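Local coordinates for protein relik capsid n-terminal domain (Oryctolagus cuniculus, PDB 2XGU) that probably forms, as the N-terminal capsid domain of an ancient rabbit endogenous lentivirus, part of the capsid shell that surrounds the viral genome, at residues D71-K76 against T126-A131; A79-H84 against L97-I102; A21-V26 against N57-F62. One frame throughout, in Å; residues are numbered along the deposited sequence.

Overall arrangement
The three contacts sit in a mostly helical domain that opens with a short beta-hairpin, and two of them share helix 63-83. Contact 1 packs the middle of that helix on helix 118-134; contact 2 ties its C-terminal end to the short helix 99-102. Their centres are 12 Å apart and they touch through Trp127, whose CZ3 lies 3.8 Å from Ile102 CG2. Both segments of contact 2 fall between the two halves of contact 1 along the chain. Contact 3 anchors the loop leading into helix 63-83 on helix 16-29. Its centre is 18 Å from that of contact 1 and 28 Å from that of contact 2, across the chain's centre.

Contact 1: D71-K76 against T126-A131; sequences DKIKEK and TWVLEA
Two helices of the mostly alpha-helical retroviral capsid N-terminal domain, 63-83 and 118-134, pack here; the axes of their segments 71-76 and 126-131 approach to 8.9 Å, with 132° between their N-to-C directions. Trp127 comes first along the second segment. The aliphatic chain of Lys76 slides past it in the opposite direction: Lys76 CB stands 4.3 Å from the centroid of the five-membered ring and almost straight above it (12° off its normal), a CH-pi contact that lies toward the rim of the indole as a whole, and CD continues to the tryptophan CB. Val128 points away from the other helix, yet its CG2 still touches Ile73 CD1 at 3.9 Å; Phe40 of helix 34-43 also packs on Val128. Glu130 meets the end of Lys76. The lysine chain is extended until chi4, -56°, where the bend brings NZ to a salt bridge with Glu130 OE1 at 3.3 Å, the hydrogen bond within it being weak. A water bridges the pair, accepting from Lys76 NZ at 2.5 Å and lying 3.0 Å from Glu130 OE1. Nearby, Glu130 of the second subunit packs on its counterpart, so the polar margin borders the subunit interface. Ala131 is the point of closest backbone approach, its CA 5.4 Å from Lys72 CA, and its methyl group, CB, touches both Ile73 CG1 and Lys72 CB at 3.8 Å.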
# COMPACT_ATOMS: atom_id res chain seq x y z
N ASP A 71 0.12 0.44 13.56
CA ASP A 71 -0.91 -0.58 13.74
C ASP A 71 -1.14 -1.39 12.46
O ASP A 71 -1.35 -2.60 12.51
CB ASP A 71 -2.22 0.04 14.24
CG ASP A 71 -2.18 0.40 15.72
OD1 ASP A 71 -1.24 -0.04 16.42
OD2 ASP A 71 -3.08 1.12 16.18
N LYS A 72 -1.11 -0.72 11.31
CA LYS A 72 -1.32 -1.41 10.05
C LYS A 72 -0.13 -2.29 9.68
O LYS A 72 -0.31 -3.39 9.17
CB LYS A 72 -1.68 -0.44 8.92
CG LYS A 72 -3.08 0.12 9.06
CD LYS A 72 -3.49 0.97 7.88
CE LYS A 72 -4.90 1.50 8.09
NZ LYS A 72 -5.86 0.42 8.47
N ILE A 73 1.08 -1.82 9.96
CA ILE A 73 2.28 -2.64 9.79
C ILE A 73 2.22 -3.91 10.65
O ILE A 73 2.54 -5.01 10.18
CB ILE A 73 3.57 -1.84 10.11
CG1 ILE A 73 3.77 -0.72 9.08
CG2 ILE A 73 4.79 -2.75 10.14
CD1 ILE A 73 4.76 0.32 9.53
N LYS A 74 1.78 -3.76 11.89
CA LYS A 74 1.66 -4.91 12.79
C LYS A 74 0.64 -5.90 12.27
O LYS A 74 0.83 -7.11 12.37
CB LYS A 74 1.28 -4.46 14.21
CG LYS A 74 2.45 -3.87 14.97
CD LYS A 74 2.07 -3.49 16.39
CE LYS A 74 3.20 -2.74 17.08
NZ LYS A 74 2.82 -2.29 18.45
N GLU A 75 -0.45 -5.38 11.71
CA GLU A 75 -1.49 -6.24 11.15
C GLU A 75 -0.94 -7.08 10.00
O GLU A 75 -1.25 -8.26 9.88
CB GLU A 75 -2.71 -5.42 10.71
CG GLU A 75 -3.44 -4.73 11.85
CD GLU A 75 -4.52 -3.78 11.36
OE1 GLU A 75 -4.80 -3.77 10.14
OE2 GLU A 75 -5.10 -3.05 12.19
N LYS A 76 -0.13 -6.45 9.14
CA LYS A 76 0.52 -7.16 8.04
C LYS A 76 1.48 -8.23 8.54
O LYS A 76 1.58 -9.31 7.97
CB LYS A 76 1.30 -6.18 7.15
CG LYS A 76 0.45 -5.15 6.45
CD LYS A 76 1.32 -4.24 5.59
CE LYS A 76 0.56 -3.04 5.07
NZ LYS A 76 -0.65 -3.45 4.29
N THR A 126 7.56 -2.09 1.13
CA THR A 126 6.21 -2.27 0.63
C THR A 126 5.16 -2.22 1.73
O THR A 126 4.17 -1.51 1.62
CB THR A 126 6.11 -3.57 -0.17
OG1 THR A 126 6.86 -3.43 -1.38
CG2 THR A 126 4.66 -3.91 -0.50
N TRP A 127 5.38 -2.94 2.83
CA TRP A 127 4.46 -2.91 3.97
C TRP A 127 4.28 -1.49 4.53
O TRP A 127 3.16 -1.06 4.80
CB TRP A 127 4.96 -3.81 5.11
CG TRP A 127 4.85 -5.28 4.84
CD1 TRP A 127 4.36 -5.88 3.73
CD2 TRP A 127 5.27 -6.34 5.72
NE1 TRP A 127 4.43 -7.26 3.86
CE2 TRP A 127 4.99 -7.56 5.07
CE3 TRP A 127 5.86 -6.37 6.99
CZ2 TRP A 127 5.28 -8.79 5.65
CZ3 TRP A 127 6.14 -7.60 7.57
CH2 TRP A 127 5.84 -8.79 6.90
N VAL A 128 5.39 -0.77 4.70
CA VAL A 128 5.33 0.57 5.28
C VAL A 128 4.59 1.54 4.36
O VAL A 128 3.72 2.30 4.80
CB VAL A 128 6.75 1.08 5.60
CG1 VAL A 128 6.71 2.52 6.11
CG2 VAL A 128 7.40 0.19 6.65
N LEU A 129 4.90 1.49 3.06
CA LEU A 129 4.21 2.34 2.12
C LEU A 129 2.72 1.98 2.01
O LEU A 129 1.87 2.87 1.94
CB LEU A 129 4.93 2.35 0.75
CG LEU A 129 6.19 3.24 0.77
CD1 LEU A 129 7.17 2.93 -0.35
CD2 LEU A 129 5.79 4.73 0.73
N GLU A 130 2.39 0.69 2.03
CA GLU A 130 0.99 0.30 2.05
C GLU A 130 0.29 0.85 3.28
O GLU A 130 -0.82 1.36 3.19
CB GLU A 130 0.84 -1.22 1.97
CG GLU A 130 1.28 -1.74 0.61
CD GLU A 130 1.28 -3.24 0.50
OE1 GLU A 130 1.14 -3.90 1.55
OE2 GLU A 130 1.41 -3.75 -0.63
N ALA A 131 0.94 0.78 4.44
CA ALA A 131 0.34 1.27 5.67
C ALA A 131 0.10 2.78 5.62
O ALA A 131 -0.97 3.26 5.98
CB ALA A 131 1.22 0.91 6.86
O HOH W 1 -0.27 -5.80 3.38

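Contact 2: A79-H84 against L97-I102; sequences AWDEMH and LTSDQI
Trp80 lays one face of its indole under the methyl tip of Ile102, whose CD1 is 3.9 Å from the five-membered ring centroid and 28° off the ring normal, a CH-pi contact offset toward the rim. The opposite face is taken by His84, with ND1 3.4 Å above the indole plane and over its centre. A bond from His84 ND1 to Trp80 O, in the imidazole plane and on a carbonyl lone pair, helps fix the turn of that ring. With CG anti to the backbone N (chi1 179°), Trp80 reaches across to the other segment, and its NE1 donates to Leu97 O at 3.1 Å. The bond is nearly straight, 169° at the hydrogen, and lies in both the indole and the carbonyl plane, so it limits rotation of the indole.

Asp81 grips the start of helix 99-102 with both carboxylate oxygens. OD1 accepts from Ser99 N at 2.9 Å through its syn lone pair, whereas OD2 takes the Ser99 hydroxyl, OG, at 2.6 Å from above the carboxylate plane. The N-terminal end of the short helix would probably favour the charged form of Asp81. Thr98, the N-cap, completes this end by accepting from Gln101 N through OG1. Contact 2 thus docks the C-terminal end of helix 63-83 against the first turn of helix 99-102, while helix 118-134 packs alongside both, its Trp127 meeting Trp80 edge-to-face and touching Ile102.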
# COMPACT_ATOMS: atom_id res chain seq x y z
N ALA A 79 -0.51 -11.18 9.86
CA ALA A 79 -1.00 -11.95 8.73
C ALA A 79 0.12 -12.77 8.09
O ALA A 79 -0.07 -13.95 7.75
CB ALA A 79 -1.63 -11.02 7.70
N TRP A 80 1.29 -12.15 7.94
CA TRP A 80 2.44 -12.82 7.34
C TRP A 80 2.81 -14.07 8.13
O TRP A 80 2.98 -15.14 7.57
CB TRP A 80 3.64 -11.87 7.25
CG TRP A 80 4.84 -12.55 6.66
CD1 TRP A 80 5.89 -13.13 7.33
CD2 TRP A 80 5.10 -12.75 5.27
NE1 TRP A 80 6.78 -13.68 6.44
CE2 TRP A 80 6.32 -13.45 5.17
CE3 TRP A 80 4.42 -12.40 4.10
CZ2 TRP A 80 6.88 -13.81 3.93
CZ3 TRP A 80 4.97 -12.76 2.88
CH2 TRP A 80 6.18 -13.46 2.81
N ASP A 81 2.93 -13.93 9.45
CA ASP A 81 3.39 -15.03 10.27
C ASP A 81 2.40 -16.20 10.30
O ASP A 81 2.79 -17.36 10.40
CB ASP A 81 3.72 -14.53 11.68
CG ASP A 81 4.98 -13.66 11.73
OD1 ASP A 81 5.85 -13.80 10.84
OD2 ASP A 81 5.10 -12.85 12.68
N GLU A 82 1.11 -15.89 10.21
CA GLU A 82 0.10 -16.94 10.14
C GLU A 82 0.24 -17.76 8.86
O GLU A 82 0.07 -18.99 8.88
CB GLU A 82 -1.31 -16.37 10.26
CG GLU A 82 -2.42 -17.42 10.13
CD GLU A 82 -3.79 -16.87 10.48
OE1 GLU A 82 -4.28 -15.99 9.74
OE2 GLU A 82 -4.37 -17.30 11.49
N MET A 83 0.58 -17.10 7.75
CA MET A 83 0.71 -17.78 6.47
C MET A 83 2.09 -18.42 6.25
O MET A 83 2.25 -19.28 5.38
CB MET A 83 0.40 -16.82 5.32
CG MET A 83 -1.00 -16.24 5.38
SD MET A 83 -2.27 -17.51 5.34
CE MET A 83 -1.91 -18.30 3.77
N HIS A 84 3.08 -18.01 7.04
CA HIS A 84 4.45 -18.46 6.85
C HIS A 84 5.13 -18.85 8.15
O HIS A 84 5.85 -18.05 8.73
CB HIS A 84 5.28 -17.37 6.17
CG HIS A 84 4.78 -16.98 4.81
ND1 HIS A 84 3.88 -15.96 4.62
CD2 HIS A 84 5.04 -17.50 3.59
CE1 HIS A 84 3.61 -15.85 3.33
NE2 HIS A 84 4.30 -16.77 2.68
N LEU A 97 11.75 -15.67 5.63
CA LEU A 97 11.95 -14.97 6.88
C LEU A 97 10.69 -14.75 7.70
O LEU A 97 9.57 -14.81 7.17
CB LEU A 97 12.64 -13.64 6.61
CG LEU A 97 14.01 -13.78 5.94
CD1 LEU A 97 14.48 -12.46 5.37
CD2 LEU A 97 15.03 -14.33 6.92
N THR A 98 10.87 -14.55 9.01
CA THR A 98 9.76 -14.20 9.88
C THR A 98 9.44 -12.71 9.71
O THR A 98 10.25 -11.94 9.19
CB THR A 98 10.09 -14.42 11.36
OG1 THR A 98 11.11 -13.49 11.76
CG2 THR A 98 10.58 -15.85 11.62
N SER A 99 8.28 -12.29 10.19
CA SER A 99 7.96 -10.87 10.12
C SER A 99 8.95 -10.04 10.92
O SER A 99 9.27 -8.92 10.52
CB SER A 99 6.51 -10.57 10.51
OG SER A 99 6.30 -10.70 11.91
N ASP A 100 9.43 -10.57 12.05
CA ASP A 100 10.39 -9.80 12.86
C ASP A 100 11.63 -9.52 12.03
O ASP A 100 12.14 -8.39 12.00
CB ASP A 100 10.77 -10.56 14.13
CG ASP A 100 9.81 -10.32 15.29
OD1 ASP A 100 8.95 -9.42 15.21
OD2 ASP A 100 9.93 -11.05 16.31
N GLN A 101 12.11 -10.53 11.31
CA GLN A 101 13.28 -10.38 10.45
C GLN A 101 13.01 -9.40 9.30
O GLN A 101 13.86 -8.58 8.97
CB GLN A 101 13.71 -11.74 9.90
CG GLN A 101 14.28 -12.67 10.97
CD GLN A 101 14.62 -14.05 10.44
OE1 GLN A 101 15.75 -14.53 10.58
NE2 GLN A 101 13.64 -14.71 9.83
N ILE A 102 11.84 -9.51 8.69
CA ILE A 102 11.48 -8.60 7.62
C ILE A 102 11.46 -7.14 8.11
O ILE A 102 11.92 -6.24 7.41
CB ILE A 102 10.14 -9.03 6.96
CG1 ILE A 102 10.34 -10.32 6.18
CG2 ILE A 102 9.58 -7.93 6.06
CD1 ILE A 102 9.05 -11.08 5.94
O HOH W 2 8.10 -12.80 13.62

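Contact 3: A21-V26 against N57-F62; sequences AWLKQV and NVTPGF
Thr59 OG1 takes part in two hydrogen bonds: it accepts from Trp22 NE1 at 3.0 Å and is also bonded to the backbone oxygen of Leu55. Trp22 NE1 has a weak hydrogen bond to that same oxygen, so the three atoms form one cluster. The indole approaches OG1 edge-on, with OG1 19° out of the ring plane and an N-H...O angle of 151°. Trp22 reaches the loop because its CG is anti to the backbone N (chi1 165°), while Thr59 has OG1 beside its own backbone N and CG2 anti to it. That rotation sends the Thr59 methyl toward Val26, CG2 to CG1 3.7 Å. Val26 CG1 also serves Phe62, meeting ring atom CE2 at 3.5 Å as the two side chains slide past each other in opposite directions. Leu23 meets the loop through CD2, 3.6 Å from Val58 O and 3.8 Å from Pro60 CD. Gly61, with a positive phi, and Phe62, at the N-cap position, turn the backbone into the following helix. What results is a helix-loop packing within the capsid N-terminal domain, in which the connection between helices 49-57 and 63-83 is pinned to helix 16-29 by a buried threonine and a tryptophan edge.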
# COMPACT_ATOMS: atom_id res chain seq x y z
N ALA A 21 15.85 16.72 6.23
CA ALA A 21 14.92 17.02 5.15
C ALA A 21 13.58 16.28 5.31
O ALA A 21 12.51 16.86 5.08
CB ALA A 21 15.57 16.71 3.81
N TRP A 22 13.65 15.01 5.69
CA TRP A 22 12.46 14.22 5.97
C TRP A 22 11.66 14.84 7.12
O TRP A 22 10.44 14.98 7.03
CB TRP A 22 12.86 12.79 6.34
CG TRP A 22 11.75 11.99 6.98
CD1 TRP A 22 11.72 11.53 8.26
CD2 TRP A 22 10.50 11.58 6.38
NE1 TRP A 22 10.56 10.84 8.50
CE2 TRP A 22 9.79 10.86 7.37
CE3 TRP A 22 9.94 11.73 5.11
CZ2 TRP A 22 8.53 10.31 7.13
CZ3 TRP A 22 8.67 11.17 4.87
CH2 TRP A 22 7.99 10.48 5.88
N LEU A 23 12.35 15.23 8.19
CA LEU A 23 11.67 15.84 9.32
C LEU A 23 10.97 17.15 8.95
O LEU A 23 9.85 17.40 9.40
CB LEU A 23 12.63 16.04 10.50
CG LEU A 23 13.13 14.73 11.10
CD1 LEU A 23 14.11 14.99 12.24
CD2 LEU A 23 11.97 13.86 11.58
N LYS A 24 11.60 17.98 8.12
CA LYS A 24 10.97 19.22 7.66
C LYS A 24 9.73 18.92 6.83
O LYS A 24 8.71 19.59 6.95
CB LYS A 24 11.95 20.08 6.86
CG LYS A 24 13.00 20.78 7.72
N GLN A 25 9.81 17.89 5.99
CA GLN A 25 8.67 17.49 5.15
C GLN A 25 7.49 17.12 6.03
O GLN A 25 6.38 17.58 5.81
CB GLN A 25 9.06 16.32 4.22
CG GLN A 25 7.91 15.73 3.41
CD GLN A 25 7.30 16.70 2.43
OE1 GLN A 25 7.97 17.62 1.95
NE2 GLN A 25 6.01 16.52 2.14
N VAL A 26 7.74 16.29 7.05
CA VAL A 26 6.68 15.88 7.97
C VAL A 26 6.14 17.08 8.74
O VAL A 26 4.92 17.25 8.84
CB VAL A 26 7.16 14.78 8.93
CG1 VAL A 26 6.09 14.44 9.96
CG2 VAL A 26 7.54 13.52 8.15
N ASN A 57 11.32 6.26 13.50
CA ASN A 57 11.53 6.47 14.93
C ASN A 57 11.96 7.88 15.31
O ASN A 57 11.70 8.33 16.43
CB ASN A 57 12.56 5.47 15.46
CG ASN A 57 12.01 4.04 15.52
OD1 ASN A 57 12.77 3.09 15.70
ND2 ASN A 57 10.70 3.90 15.39
N VAL A 58 12.61 8.59 14.39
CA VAL A 58 13.06 9.95 14.70
C VAL A 58 11.98 10.99 14.41
O VAL A 58 12.14 12.16 14.72
CB VAL A 58 14.36 10.35 13.95
CG1 VAL A 58 15.49 9.41 14.32
CG2 VAL A 58 14.11 10.40 12.45
N THR A 59 10.86 10.55 13.84
CA THR A 59 9.78 11.48 13.55
C THR A 59 9.01 11.83 14.82
O THR A 59 8.44 10.94 15.46
CB THR A 59 8.85 10.90 12.49
OG1 THR A 59 9.62 10.50 11.35
CG2 THR A 59 7.81 11.94 12.07
N PRO A 60 9.01 13.12 15.22
CA PRO A 60 8.29 13.54 16.43
C PRO A 60 6.85 13.91 16.11
O PRO A 60 6.53 14.17 14.94
CB PRO A 60 9.05 14.80 16.85
CG PRO A 60 9.43 15.41 15.55
CD PRO A 60 9.76 14.24 14.62
N GLY A 61 6.01 13.92 17.13
CA GLY A 61 4.62 14.32 16.99
C GLY A 61 3.81 13.32 16.17
O GLY A 61 4.21 12.17 16.01
N PHE A 62 2.67 13.78 15.67
CA PHE A 62 1.79 12.94 14.85
C PHE A 62 1.59 11.56 15.48
O PHE A 62 1.53 10.55 14.78
CB PHE A 62 2.33 12.83 13.42
CG PHE A 62 2.40 14.15 12.71
CD1 PHE A 62 1.26 14.72 12.15
CD2 PHE A 62 3.60 14.85 12.61
CE1 PHE A 62 1.32 15.94 11.50
CE2 PHE A 62 3.66 16.07 11.96
CZ PHE A 62 2.52 16.61 11.41